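Local atomic coordinates of L-asparaginase I (Vibrio cholerae, PDB entry 2OCD), a protein that probably catalyses the hydrolysis of L-asparagine to L-aspartate and ammonium, working as a homotetramer. Residues H5-Y10 with D73-N78; A66-I71 with A95-A100; S102-N107 with F203-I208; G214-Y219 with N236-L241. All blocks are in the same frame, centred on the assembly; numbering follows the deposited sequence.

Contact 1 of 4, residues H5-Y10 with D73-N78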
loop_
_atom_site.group_PDB
_atom_site.type_symbol
_atom_site.label_atom_id
_atom_site.label_comp_id
_atom_site.label_asym_id
_atom_site.label_seq_id
_atom_site.Cartn_x
_atom_site.Cartn_y
_atom_site.Cartn_z
ATOM N N HIS B 5 -28.498 23.457 5.207
ATOM C CA HIS B 5 -29.619 22.504 5.039
ATOM C C HIS B 5 -29.397 21.642 3.766
ATOM O O HIS B 5 -29.393 22.172 2.666
ATOM C CB HIS B 5 -30.950 23.253 4.904
ATOM C CG HIS B 5 -32.149 22.408 5.191
ATOM N ND1 HIS B 5 -33.250 22.888 5.867
ATOM C CD2 HIS B 5 -32.400 21.098 4.952
ATOM C CE1 HIS B 5 -34.132 21.914 6.015
ATOM N NE2 HIS B 5 -33.644 20.821 5.470
ATOM N N ILE B 6 -29.253 20.327 3.922
ATOM C CA ILE B 6 -28.967 19.406 2.787
ATOM C C ILE B 6 -30.164 18.545 2.484
ATOM O O ILE B 6 -30.872 18.086 3.385
ATOM C CB ILE B 6 -27.764 18.483 3.048
ATOM C CG1 ILE B 6 -26.588 19.319 3.580
ATOM C CG2 ILE B 6 -27.354 17.748 1.781
ATOM C CD1 ILE B 6 -26.008 20.358 2.535
ATOM N N TYR B 7 -30.399 18.348 1.206
ATOM C CA TYR B 7 -31.512 17.581 0.755
ATOM C C TYR B 7 -30.974 16.188 0.416
ATOM O O TYR B 7 -30.017 16.081 -0.359
ATOM C CB TYR B 7 -32.088 18.253 -0.472
ATOM C CG TYR B 7 -33.118 17.473 -1.215
ATOM C CD1 TYR B 7 -34.453 17.559 -0.862
ATOM C CD2 TYR B 7 -32.771 16.701 -2.308
ATOM C CE1 TYR B 7 -35.418 16.864 -1.557
ATOM C CE2 TYR B 7 -33.717 16.008 -3.021
ATOM C CZ TYR B 7 -35.040 16.085 -2.646
ATOM O OH TYR B 7 -35.999 15.413 -3.347
ATOM N N ILE B 8 -31.573 15.144 1.027
ATOM C CA ILE B 8 -31.224 13.788 0.735
ATOM C C ILE B 8 -32.290 13.168 -0.089
ATOM O O ILE B 8 -33.463 13.132 0.314
ATOM C CB ILE B 8 -31.167 12.955 1.956
ATOM C CG1 ILE B 8 -30.213 13.568 2.976
ATOM C CG2 ILE B 8 -30.725 11.558 1.586
ATOM C CD1 ILE B 8 -30.350 12.890 4.334
ATOM N N ALA B 9 -31.884 12.683 -1.256
ATOM C CA ALA B 9 -32.765 11.995 -2.172
ATOM C C ALA B 9 -32.461 10.488 -2.055
ATOM O O ALA B 9 -31.382 10.034 -2.481
ATOM C CB ALA B 9 -32.486 12.492 -3.576
ATOM N N TYR B 10 -33.364 9.723 -1.431
ATOM C CA TYR B 10 -33.176 8.245 -1.306
ATOM C C TYR B 10 -33.809 7.663 -2.508
ATOM O O TYR B 10 -35.014 7.463 -2.533
ATOM C CB TYR B 10 -33.801 7.643 -0.026
ATOM C CG TYR B 10 -33.730 6.139 0.062
ATOM C CD1 TYR B 10 -32.584 5.450 -0.335
ATOM C CD2 TYR B 10 -34.780 5.400 0.555
ATOM C CE1 TYR B 10 -32.495 4.063 -0.257
ATOM C CE2 TYR B 10 -34.712 4.008 0.639
ATOM C CZ TYR B 10 -33.572 3.345 0.238
ATOM O OH TYR B 10 -33.500 1.943 0.269
ATOM N N ASP B 73 -34.209 16.125 -12.481
ATOM C CA ASP B 73 -35.373 16.997 -12.324
ATOM C C ASP B 73 -35.714 17.258 -10.880
ATOM O O ASP B 73 -36.221 18.304 -10.559
ATOM C CB ASP B 73 -36.571 16.398 -13.010
ATOM C CG ASP B 73 -36.426 16.373 -14.510
ATOM O OD1 ASP B 73 -35.605 17.152 -15.071
ATOM O OD2 ASP B 73 -37.166 15.559 -15.118
ATOM N N ASP B 74 -35.445 16.285 -10.027
ATOM C CA ASP B 74 -35.758 16.385 -8.622
ATOM C C ASP B 74 -34.785 17.403 -8.027
ATOM O O ASP B 74 -35.176 18.408 -7.416
ATOM C CB ASP B 74 -35.615 15.000 -8.014
ATOM C CG ASP B 74 -35.811 14.989 -6.539
ATOM O OD1 ASP B 74 -35.257 14.136 -5.800
ATOM O OD2 ASP B 74 -36.517 15.864 -6.096
ATOM N N ILE B 75 -33.508 17.204 -8.283
ATOM C CA ILE B 75 -32.520 18.199 -7.882
ATOM C C ILE B 75 -32.885 19.659 -8.295
ATOM O O ILE B 75 -32.897 20.581 -7.421
ATOM C CB ILE B 75 -31.101 17.788 -8.376
ATOM C CG1 ILE B 75 -30.698 16.502 -7.674
ATOM C CG2 ILE B 75 -30.040 18.894 -8.056
ATOM C CD1 ILE B 75 -30.736 16.660 -6.178
ATOM N N ALA B 76 -33.164 19.853 -9.589
ATOM C CA ALA B 76 -33.556 21.158 -10.152
ATOM C C ALA B 76 -34.695 21.803 -9.363
ATOM O O ALA B 76 -34.647 22.997 -9.028
ATOM C CB ALA B 76 -34.004 21.003 -11.612
ATOM N N ALA B 77 -35.717 20.998 -9.072
ATOM C CA ALA B 77 -36.872 21.477 -8.364
ATOM C C ALA B 77 -36.435 21.915 -6.988
ATOM O O ALA B 77 -37.010 22.840 -6.448
ATOM C CB ALA B 77 -37.906 20.419 -8.258
ATOM N N ASN B 78 -35.431 21.274 -6.413
ATOM C CA ASN B 78 -35.054 21.609 -5.056
ATOM C C ASN B 78 -33.827 22.507 -5.004
ATOM O O ASN B 78 -33.349 22.908 -3.907
ATOM C CB ASN B 78 -34.848 20.330 -4.249
ATOM C CG ASN B 78 -36.146 19.670 -3.903
ATOM O OD1 ASN B 78 -36.501 18.609 -4.444
ATOM N ND2 ASN B 78 -36.899 20.309 -3.024
#
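Tyr7 and Asn78 mark one end of the pairing and Ala9 and Asp74 the other, because the short axes of strand 5-10 and helix 73-78 run nearly antiparallel (158°) with a closest approach of 10.5 Å. That gap is spanned chiefly by one side chain. With CG anti to the backbone N (chi1 170°), the Tyr7 ring leaves the strand toward the helix and carries its hydroxyl to the Asp74 carboxylate, where OH lies 2.8 Å from OD2 and 2.9 Å from OD1. Both pairings are weak as hydrogen bonds, and the single phenol proton has more than one acceptor within reach. The carboxylate plane stands 72° from the ring plane. Asp74 OD1 sits at the ring edge and also bonds Tyr54 OH of strand 48-58, while Ala9 CB approaches the same oxygen at 3.9 Å. Over one face of the Tyr7 ring, toward its rim, lies Asn78 CG, 3.7 Å above the plane, with the amide stacked on the ring. Ile75 adds a looser apolar touch, its CD1 4.4 Å from Tyr7 CD2. The Tyr82 ring also meets that of Tyr7. Here helix 65-78 packs on the central sheet of the N-terminal domain. The bond to Tyr54, with Tyr7 as a weaker second partner, would probably favour the ionised form of Asp74.

Contact 2 of 4, residues A66-I71 with A95-A100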
loop_
_atom_site.group_PDB
_atom_site.type_symbol
_atom_site.label_atom_id
_atom_site.label_comp_id
_atom_site.label_asym_id
_atom_site.label_seq_id
_atom_site.Cartn_x
_atom_site.Cartn_y
_atom_site.Cartn_z
ATOM N N ALA B 66 -34.089 7.625 -18.486
ATOM C CA ALA B 66 -35.325 8.161 -17.866
ATOM C C ALA B 66 -35.161 8.379 -16.343
ATOM O O ALA B 66 -35.506 9.431 -15.814
ATOM C CB ALA B 66 -36.544 7.288 -18.175
ATOM N N ASP B 67 -34.572 7.396 -15.652
ATOM C CA ASP B 67 -34.318 7.520 -14.209
ATOM C C ASP B 67 -33.311 8.641 -13.875
ATOM O O ASP B 67 -33.432 9.314 -12.847
ATOM C CB ASP B 67 -33.865 6.180 -13.649
ATOM C CG ASP B 67 -34.967 5.116 -13.713
ATOM O OD1 ASP B 67 -36.038 5.338 -13.065
ATOM O OD2 ASP B 67 -34.764 4.068 -14.402
ATOM N N TRP B 68 -32.316 8.832 -14.732
ATOM C CA TRP B 68 -31.380 9.893 -14.553
ATOM C C TRP B 68 -32.108 11.265 -14.598
ATOM O O TRP B 68 -31.850 12.148 -13.781
ATOM C CB TRP B 68 -30.372 9.842 -15.686
ATOM C CG TRP B 68 -29.455 8.645 -15.699
ATOM C CD1 TRP B 68 -29.263 7.766 -14.688
ATOM C CD2 TRP B 68 -28.562 8.258 -16.744
ATOM N NE1 TRP B 68 -28.313 6.836 -15.035
ATOM C CE2 TRP B 68 -27.878 7.097 -16.304
ATOM C CE3 TRP B 68 -28.285 8.754 -18.024
ATOM C CZ2 TRP B 68 -26.919 6.420 -17.100
ATOM C CZ3 TRP B 68 -27.317 8.068 -18.822
ATOM C CH2 TRP B 68 -26.653 6.933 -18.340
ATOM N N GLN B 69 -33.009 11.433 -15.577
ATOM C CA GLN B 69 -33.773 12.661 -15.773
ATOM C C GLN B 69 -34.573 12.970 -14.530
ATOM O O GLN B 69 -34.559 14.126 -14.065
ATOM C CB GLN B 69 -34.741 12.493 -16.959
ATOM C CG GLN B 69 -35.349 13.765 -17.525
ATOM C CD GLN B 69 -34.289 14.727 -18.086
ATOM O OE1 GLN B 69 -33.402 14.340 -18.880
ATOM N NE2 GLN B 69 -34.360 15.966 -17.653
ATOM N N LEU B 70 -35.276 11.943 -14.012
ATOM C CA LEU B 70 -36.036 12.008 -12.744
ATOM C C LEU B 70 -35.149 12.559 -11.631
ATOM O O LEU B 70 -35.525 13.558 -10.994
ATOM C CB LEU B 70 -36.574 10.630 -12.337
ATOM C CG LEU B 70 -37.496 9.896 -13.355
ATOM C CD1 LEU B 70 -38.246 8.582 -12.839
ATOM C CD2 LEU B 70 -38.497 10.908 -14.003
ATOM N N ILE B 71 -33.951 11.972 -11.432
ATOM C CA ILE B 71 -33.058 12.455 -10.391
ATOM C C ILE B 71 -32.641 13.950 -10.655
ATOM O O ILE B 71 -32.739 14.830 -9.773
ATOM C CB ILE B 71 -31.830 11.538 -10.240
ATOM C CG1 ILE B 71 -32.245 10.068 -9.989
ATOM C CG2 ILE B 71 -30.977 11.987 -9.095
ATOM C CD1 ILE B 71 -31.068 9.078 -10.094
ATOM N N ALA B 95 -21.882 4.647 -10.463
ATOM C CA ALA B 95 -20.887 5.404 -11.265
ATOM C C ALA B 95 -21.466 5.907 -12.558
ATOM O O ALA B 95 -21.086 6.984 -13.029
ATOM C CB ALA B 95 -19.625 4.610 -11.541
ATOM N N TYR B 96 -22.384 5.150 -13.146
ATOM C CA TYR B 96 -23.035 5.621 -14.365
ATOM C C TYR B 96 -23.949 6.767 -14.014
ATOM O O TYR B 96 -24.028 7.754 -14.738
ATOM C CB TYR B 96 -23.831 4.540 -15.044
ATOM C CG TYR B 96 -23.016 3.437 -15.677
ATOM C CD1 TYR B 96 -22.685 2.307 -14.959
ATOM C CD2 TYR B 96 -22.657 3.485 -17.012
ATOM C CE1 TYR B 96 -21.941 1.264 -15.531
ATOM C CE2 TYR B 96 -21.940 2.453 -17.594
ATOM C CZ TYR B 96 -21.574 1.353 -16.844
ATOM O OH TYR B 96 -20.867 0.312 -17.402
ATOM N N THR B 97 -24.664 6.664 -12.911
ATOM C CA THR B 97 -25.494 7.772 -12.560
ATOM C C THR B 97 -24.658 9.051 -12.333
ATOM O O THR B 97 -24.987 10.124 -12.833
ATOM C CB THR B 97 -26.353 7.419 -11.374
ATOM O OG1 THR B 97 -27.350 6.494 -11.836
ATOM C CG2 THR B 97 -27.034 8.665 -10.814
ATOM N N ALA B 98 -23.576 8.938 -11.580
ATOM C CA ALA B 98 -22.863 10.133 -11.088
ATOM C C ALA B 98 -22.279 10.836 -12.299
ATOM O O ALA B 98 -22.239 12.069 -12.387
ATOM C CB ALA B 98 -21.777 9.743 -10.130
ATOM N N SER B 99 -21.861 10.014 -13.249
ATOM C CA SER B 99 -21.356 10.470 -14.495
ATOM C C SER B 99 -22.376 11.236 -15.329
ATOM O O SER B 99 -22.110 12.367 -15.792
ATOM C CB SER B 99 -20.853 9.271 -15.274
ATOM O OG SER B 99 -19.621 8.815 -14.722
ATOM N N ALA B 100 -23.491 10.568 -15.597
ATOM C CA ALA B 100 -24.626 11.154 -16.326
ATOM C C ALA B 100 -24.945 12.551 -15.827
ATOM O O ALA B 100 -25.019 13.500 -16.629
ATOM C CB ALA B 100 -25.863 10.272 -16.179
HETATM O O HOH W 1 -27.343 4.529 -13.390
#
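Trp68 lies against Ala100, whose CB stands over the six-membered ring of the indole in a CH-pi contact, 3.5 Å from its centroid and 17° off the normal. The methyl is as close as 3.4 Å to CE3, so the packing is tight. Tyr96 O comes in obliquely, 4.0 Å from Trp68 CZ2. The indole and the Thr97 side chain slide past each other in opposite directions. A water in the ring plane accepts from Trp68 NE1 at 3.0 Å. It lies 2.5 Å from Thr97 OG1, doubtfully short, so a water bridge between the helices at the polar edge of the indole is probable rather than certain. Thr97 turns its other branch to the neighbouring turn of the first helix, where CG2 meets Ile71 CD1 at 4.1 Å.

Further out, His89 NE2 hydrogen-bonds Thr97 OG1 and holds the hydroxyl. Met63 packs on Trp68, Ile71 and Thr97 together, while Pro220 of the second subunit reaches Trp68. Within 95-100, Ala95 O accepts from both Ser99 N and Ser99 OG, at 2.9 Å from the hydroxyl, the two donors coming from opposite faces of the carbonyl plane.

The axes of the two segments cross at -58°, 10.4 Å apart. Helices 65-78 and 94-104 are successive helices of the alternating beta-alpha part of the N-terminal domain, and the second starts just after Thr91 and Asp92, predicted members of the asparaginase active site.

Contact 3 of 4, residues S102-N107 with F203-I208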
loop_
_atom_site.group_PDB
_atom_site.type_symbol
_atom_site.label_atom_id
_atom_site.label_comp_id
_atom_site.label_asym_id
_atom_site.label_seq_id
_atom_site.Cartn_x
_atom_site.Cartn_y
_atom_site.Cartn_z
ATOM N N SER B 102 -23.159 14.593 -14.078
ATOM C CA SER B 102 -22.107 15.586 -14.216
ATOM C C SER B 102 -22.327 16.366 -15.503
ATOM O O SER B 102 -22.232 17.599 -15.482
ATOM C CB SER B 102 -20.712 14.997 -14.170
ATOM O OG SER B 102 -20.356 14.379 -15.377
ATOM N N PHE B 103 -22.680 15.678 -16.591
ATOM C CA PHE B 103 -22.932 16.382 -17.868
ATOM C C PHE B 103 -24.286 17.096 -17.935
ATOM O O PHE B 103 -24.365 18.215 -18.476
ATOM C CB PHE B 103 -22.726 15.462 -19.053
ATOM C CG PHE B 103 -21.368 14.942 -19.089
ATOM C CD1 PHE B 103 -20.325 15.787 -19.422
ATOM C CD2 PHE B 103 -21.092 13.646 -18.655
ATOM C CE1 PHE B 103 -19.049 15.359 -19.422
ATOM C CE2 PHE B 103 -19.799 13.188 -18.642
ATOM C CZ PHE B 103 -18.752 14.059 -19.015
HETATM N N MSE B 104 -25.314 16.477 -17.348
HETATM C CA MSE B 104 -26.630 17.054 -17.329
HETATM C C MSE B 104 -26.717 18.377 -16.622
HETATM O O MSE B 104 -27.538 19.210 -17.004
HETATM C CB MSE B 104 -27.609 16.092 -16.674
HETATM C CG MSE B 104 -27.918 14.914 -17.578
HETATM SE SE MSE B 104 -29.028 13.547 -16.772
HETATM C CE MSE B 104 -30.709 14.522 -16.896
ATOM N N PHE B 105 -25.920 18.557 -15.570
ATOM C CA PHE B 105 -25.938 19.793 -14.818
ATOM C C PHE B 105 -24.948 20.742 -15.436
ATOM O O PHE B 105 -23.811 20.404 -15.679
ATOM C CB PHE B 105 -25.563 19.619 -13.348
ATOM C CG PHE B 105 -26.517 18.780 -12.550
ATOM C CD1 PHE B 105 -27.883 18.862 -12.732
ATOM C CD2 PHE B 105 -26.043 17.957 -11.553
ATOM C CE1 PHE B 105 -28.731 18.092 -11.986
ATOM C CE2 PHE B 105 -26.896 17.207 -10.802
ATOM C CZ PHE B 105 -28.235 17.267 -11.025
ATOM N N GLU B 106 -25.393 21.969 -15.607
ATOM C CA GLU B 106 -24.627 22.995 -16.241
ATOM C C GLU B 106 -24.555 24.195 -15.280
ATOM O O GLU B 106 -25.579 24.675 -14.796
ATOM C CB GLU B 106 -25.305 23.297 -17.569
ATOM C CG GLU B 106 -25.163 24.683 -18.087
ATOM C CD GLU B 106 -25.200 24.689 -19.619
ATOM O OE1 GLU B 106 -24.206 24.178 -20.213
ATOM O OE2 GLU B 106 -26.203 25.179 -20.212
ATOM N N ASN B 107 -23.334 24.633 -14.979
ATOM C CA ASN B 107 -23.081 25.705 -14.016
ATOM C C ASN B 107 -23.586 25.374 -12.636
ATOM O O ASN B 107 -24.195 26.193 -11.971
ATOM C CB ASN B 107 -23.659 27.047 -14.491
ATOM C CG ASN B 107 -23.183 27.429 -15.889
ATOM O OD1 ASN B 107 -22.048 27.126 -16.296
ATOM N ND2 ASN B 107 -24.062 28.066 -16.643
ATOM N N PHE B 203 -27.506 28.186 -13.110
ATOM C CA PHE B 203 -27.647 26.740 -13.059
ATOM C C PHE B 203 -28.776 26.326 -13.956
ATOM O O PHE B 203 -29.832 26.949 -13.949
ATOM C CB PHE B 203 -27.937 26.239 -11.645
ATOM C CG PHE B 203 -28.427 24.781 -11.581
ATOM C CD1 PHE B 203 -27.544 23.727 -11.665
ATOM C CD2 PHE B 203 -29.786 24.485 -11.422
ATOM C CE1 PHE B 203 -27.997 22.418 -11.575
ATOM C CE2 PHE B 203 -30.240 23.153 -11.353
ATOM C CZ PHE B 203 -29.342 22.135 -11.428
ATOM N N LYS B 204 -28.553 25.253 -14.706
ATOM C CA LYS B 204 -29.594 24.663 -15.511
ATOM C C LYS B 204 -29.410 23.139 -15.650
ATOM O O LYS B 204 -28.286 22.658 -15.650
ATOM C CB LYS B 204 -29.538 25.308 -16.870
ATOM C CG LYS B 204 -30.704 24.973 -17.737
ATOM C CD LYS B 204 -30.243 24.423 -19.102
ATOM C CE LYS B 204 -29.513 25.467 -19.962
ATOM N NZ LYS B 204 -29.162 24.912 -21.321
ATOM N N VAL B 205 -30.512 22.407 -15.789
ATOM C CA VAL B 205 -30.491 20.995 -16.144
ATOM C C VAL B 205 -30.828 20.728 -17.612
ATOM O O VAL B 205 -31.904 21.077 -18.082
ATOM C CB VAL B 205 -31.482 20.186 -15.308
ATOM C CG1 VAL B 205 -31.509 18.711 -15.811
ATOM C CG2 VAL B 205 -31.126 20.305 -13.814
ATOM N N ASN B 206 -29.909 20.050 -18.309
ATOM C CA ASN B 206 -30.047 19.727 -19.735
ATOM C C ASN B 206 -30.590 18.291 -19.898
ATOM O O ASN B 206 -30.125 17.395 -19.236
ATOM C CB ASN B 206 -28.676 19.846 -20.444
ATOM C CG ASN B 206 -28.174 21.336 -20.628
ATOM O OD1 ASN B 206 -28.942 22.291 -20.911
ATOM N ND2 ASN B 206 -26.851 21.501 -20.511
ATOM N N PRO B 207 -31.510 18.056 -20.835
ATOM C CA PRO B 207 -32.167 16.751 -20.955
ATOM C C PRO B 207 -31.279 15.636 -21.460
ATOM O O PRO B 207 -30.251 15.883 -22.113
ATOM C CB PRO B 207 -33.238 16.985 -22.004
ATOM C CG PRO B 207 -32.660 18.005 -22.871
ATOM C CD PRO B 207 -31.905 18.954 -21.929
ATOM N N ILE B 208 -31.712 14.410 -21.164
ATOM C CA ILE B 208 -31.020 13.196 -21.570
ATOM C C ILE B 208 -32.061 12.114 -21.845
ATOM O O ILE B 208 -33.061 11.999 -21.107
ATOM C CB ILE B 208 -30.084 12.766 -20.463
ATOM C CG1 ILE B 208 -28.979 11.835 -20.961
ATOM C CG2 ILE B 208 -30.907 12.209 -19.312
ATOM C CD1 ILE B 208 -27.552 12.098 -20.186
#
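Met104 and Asn206 open a short antiparallel beta ladder, in which strand 105-106, directly after helix 94-104, pairs with strand 204-205. Asn206 N gives Met104 O an almost straight bond of 2.8 Å (178°), and Glu106 and Lys204 form a hydrogen-bonded pair through both backbone bonds.

Met104, a selenomethionine, flanks the helix end of the ladder. Its CB passes Asn206 O at 3.8 Å. CG touches both that oxygen and Ile208 CD1. Selenium comes to 3.4 Å from Ile208 CG2. A bend at chi3 (76°) returns CE to the same methyl, and the two side chains cross at about a right angle; Gln69 and Ala72 of helix 65-78 pack on Met104.

Phe105 and Val205 point to one face, side by side, with Val205 CG2 in the plane of the Phe105 ring at its edge, 3.7 Å from CD1. The Phe203 ring meets that of Phe105 obliquely, and Tyr79 stacks on Phe203. On the other face Glu106 and Lys204 lie alongside each other, joined by a salt bridge from OE2 to NZ (3.2 Å), weak as a hydrogen bond. Lys204 NZ has a shorter bond to Asn206 OD1, 2.7 Å, lying in the plane of that carbonyl.

Contact 4 of 4, residues G214-Y219 with N236-L241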
loop_
_atom_site.group_PDB
_atom_site.type_symbol
_atom_site.label_atom_id
_atom_site.label_comp_id
_atom_site.label_asym_id
_atom_site.label_seq_id
_atom_site.Cartn_x
_atom_site.Cartn_y
_atom_site.Cartn_z
ATOM N N GLY B 214 -23.193 1.511 -29.304
ATOM C CA GLY B 214 -22.475 0.232 -29.321
ATOM C C GLY B 214 -21.177 0.323 -28.551
ATOM O O GLY B 214 -20.596 1.391 -28.445
ATOM N N VAL B 215 -20.729 -0.792 -27.983
ATOM C CA VAL B 215 -19.463 -0.838 -27.262
ATOM C C VAL B 215 -18.631 -2.062 -27.658
ATOM O O VAL B 215 -19.022 -3.169 -27.324
ATOM C CB VAL B 215 -19.745 -0.897 -25.767
ATOM C CG1 VAL B 215 -18.432 -0.865 -24.961
ATOM C CG2 VAL B 215 -20.670 0.222 -25.379
ATOM N N ILE B 216 -17.491 -1.884 -28.335
ATOM C CA ILE B 216 -16.668 -3.026 -28.798
ATOM C C ILE B 216 -15.361 -3.136 -28.004
ATOM O O ILE B 216 -14.639 -2.140 -27.829
ATOM C CB ILE B 216 -16.220 -2.912 -30.283
ATOM C CG1 ILE B 216 -17.358 -2.591 -31.226
ATOM C CG2 ILE B 216 -15.616 -4.217 -30.811
ATOM C CD1 ILE B 216 -16.831 -2.172 -32.640
ATOM N N THR B 217 -15.080 -4.358 -27.555
ATOM C CA THR B 217 -13.853 -4.730 -26.892
ATOM C C THR B 217 -13.046 -5.505 -27.930
ATOM O O THR B 217 -13.433 -6.583 -28.365
ATOM C CB THR B 217 -14.086 -5.664 -25.687
ATOM O OG1 THR B 217 -15.123 -5.136 -24.844
ATOM C CG2 THR B 217 -12.776 -5.832 -24.886
HETATM N N MSE B 218 -11.899 -4.967 -28.303
HETATM C CA MSE B 218 -11.099 -5.637 -29.276
HETATM C C MSE B 218 -10.454 -6.817 -28.570
HETATM O O MSE B 218 -10.112 -6.750 -27.405
HETATM C CB MSE B 218 -10.016 -4.725 -29.805
HETATM C CG MSE B 218 -10.510 -3.474 -30.406
HETATM SE SE MSE B 218 -11.197 -3.666 -32.191
HETATM C CE MSE B 218 -11.109 -1.801 -32.756
ATOM N N TYR B 219 -10.300 -7.890 -29.312
ATOM C CA TYR B 219 -9.462 -8.967 -28.901
ATOM C C TYR B 219 -8.751 -9.374 -30.153
ATOM O O TYR B 219 -9.135 -8.962 -31.218
ATOM C CB TYR B 219 -10.279 -10.110 -28.333
ATOM C CG TYR B 219 -11.470 -10.510 -29.160
ATOM C CD1 TYR B 219 -11.349 -11.477 -30.148
ATOM C CD2 TYR B 219 -12.733 -9.930 -28.933
ATOM C CE1 TYR B 219 -12.424 -11.913 -30.876
ATOM C CE2 TYR B 219 -13.842 -10.314 -29.679
ATOM C CZ TYR B 219 -13.677 -11.344 -30.655
ATOM O OH TYR B 219 -14.753 -11.749 -31.445
ATOM N N ASN B 236 -26.150 4.961 -33.108
ATOM C CA ASN B 236 -25.645 6.285 -33.500
ATOM C C ASN B 236 -24.252 6.630 -32.902
ATOM O O ASN B 236 -23.655 7.664 -33.277
ATOM C CB ASN B 236 -26.651 7.374 -33.130
ATOM C CG ASN B 236 -26.926 7.434 -31.634
ATOM O OD1 ASN B 236 -26.267 6.737 -30.828
ATOM N ND2 ASN B 236 -27.905 8.258 -31.243
ATOM N N ALA B 237 -23.757 5.804 -31.971
ATOM C CA ALA B 237 -22.419 5.982 -31.398
ATOM C C ALA B 237 -21.819 4.634 -31.007
ATOM O O ALA B 237 -22.525 3.624 -30.913
ATOM C CB ALA B 237 -22.418 6.949 -30.204
HETATM N N MSE B 238 -20.504 4.652 -30.782
HETATM C CA MSE B 238 -19.681 3.465 -30.741
HETATM C C MSE B 238 -18.420 3.732 -29.923
HETATM O O MSE B 238 -17.548 4.521 -30.307
HETATM C CB MSE B 238 -19.312 3.128 -32.186
HETATM C CG MSE B 238 -18.073 2.230 -32.427
HETATM SE SE MSE B 238 -18.483 0.384 -32.072
HETATM C CE MSE B 238 -20.433 0.386 -32.469
ATOM N N ILE B 239 -18.313 3.062 -28.799
ATOM C CA ILE B 239 -17.106 3.108 -27.979
ATOM C C ILE B 239 -16.204 1.895 -28.299
ATOM O O ILE B 239 -16.602 0.754 -28.221
ATOM C CB ILE B 239 -17.443 3.156 -26.462
ATOM C CG1 ILE B 239 -18.313 4.373 -26.160
ATOM C CG2 ILE B 239 -16.171 3.211 -25.600
ATOM C CD1 ILE B 239 -18.837 4.373 -24.717
ATOM N N LEU B 240 -14.959 2.193 -28.629
ATOM C CA LEU B 240 -13.994 1.201 -29.021
ATOM C C LEU B 240 -12.999 1.045 -27.911
ATOM O O LEU B 240 -12.278 1.975 -27.676
ATOM C CB LEU B 240 -13.293 1.739 -30.220
ATOM C CG LEU B 240 -12.965 0.828 -31.358
ATOM C CD1 LEU B 240 -14.254 0.200 -31.900
ATOM C CD2 LEU B 240 -12.253 1.783 -32.354
ATOM N N LEU B 241 -12.994 -0.104 -27.214
ATOM C CA LEU B 241 -12.064 -0.354 -26.120
ATOM C C LEU B 241 -10.852 -1.058 -26.760
ATOM O O LEU B 241 -10.922 -2.219 -27.204
ATOM C CB LEU B 241 -12.718 -1.179 -24.993
ATOM C CG LEU B 241 -14.124 -0.787 -24.463
ATOM C CD1 LEU B 241 -14.913 -1.919 -23.738
ATOM C CD2 LEU B 241 -14.091 0.470 -23.559
#
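Ile216 lies side by side with Leu240, both pointing the same way, and their CD1 methyls meet at 3.6 Å. They sit on adjacent parallel strands of the C-terminal domain, the two beta arms of the beta-alpha-beta unit 213-217, 224-231, 237-242. Ile216 and Leu240 share a face with Met238, and Ile216 and Met238 also touch the connecting helix 224-231. Met238, a selenomethionine, bends at chi2 (77°), which brings selenium back across Ile216; the modelled 3.1 Å from SE to Ile216 CD1 is doubtfully short. Its CE ends 3.8 Å from Gly214 CA, over backbone that carries no side chain. Farther along, Met218 curls back so that CE rests 3.5 Å from Leu240 CG.

The other face carries Val215, Thr217, Ile239 and Leu241. Leu241 CD1 bridges two residues of the partner strand, Val215 CG1 at 3.9 Å and Thr217 OG1 at 3.4 Å. Thr217 of the second subunit packs on both Val215 and Leu241, so this face takes part in the interface.

Five backbone bonds stitch the strands, whose axes are 17° from parallel. The ladder runs on past strand 213-217 to a last bond in which Met218 N, 3.1 Å from Leu241 O, points at it almost straight (176°).

How the contacts relate
Contacts 1, 2 and 3 gather round helix 65-78. Contact 1 packs it on the central sheet, contact 2 on helix 94-104, and contact 3 lies where the latter helix runs into a short strand. Gln69 OE1 joins contacts 2 and 3 by a probable hydrogen bond from Ile208 N; Ala76 and Ile75 of contact 1 pack on Val205 and Phe105. Contact 3 is partly buried and carries a salt bridge; buried contacts 1 and 2 use a tyrosine-carboxylate pairing and an indole with a water. Contact 4, about 35 Å from contact 1 between centres, is buried in the C-terminal domain and pairs backbone bonds with mostly apolar side chains; like contact 2, it touches the second subunit.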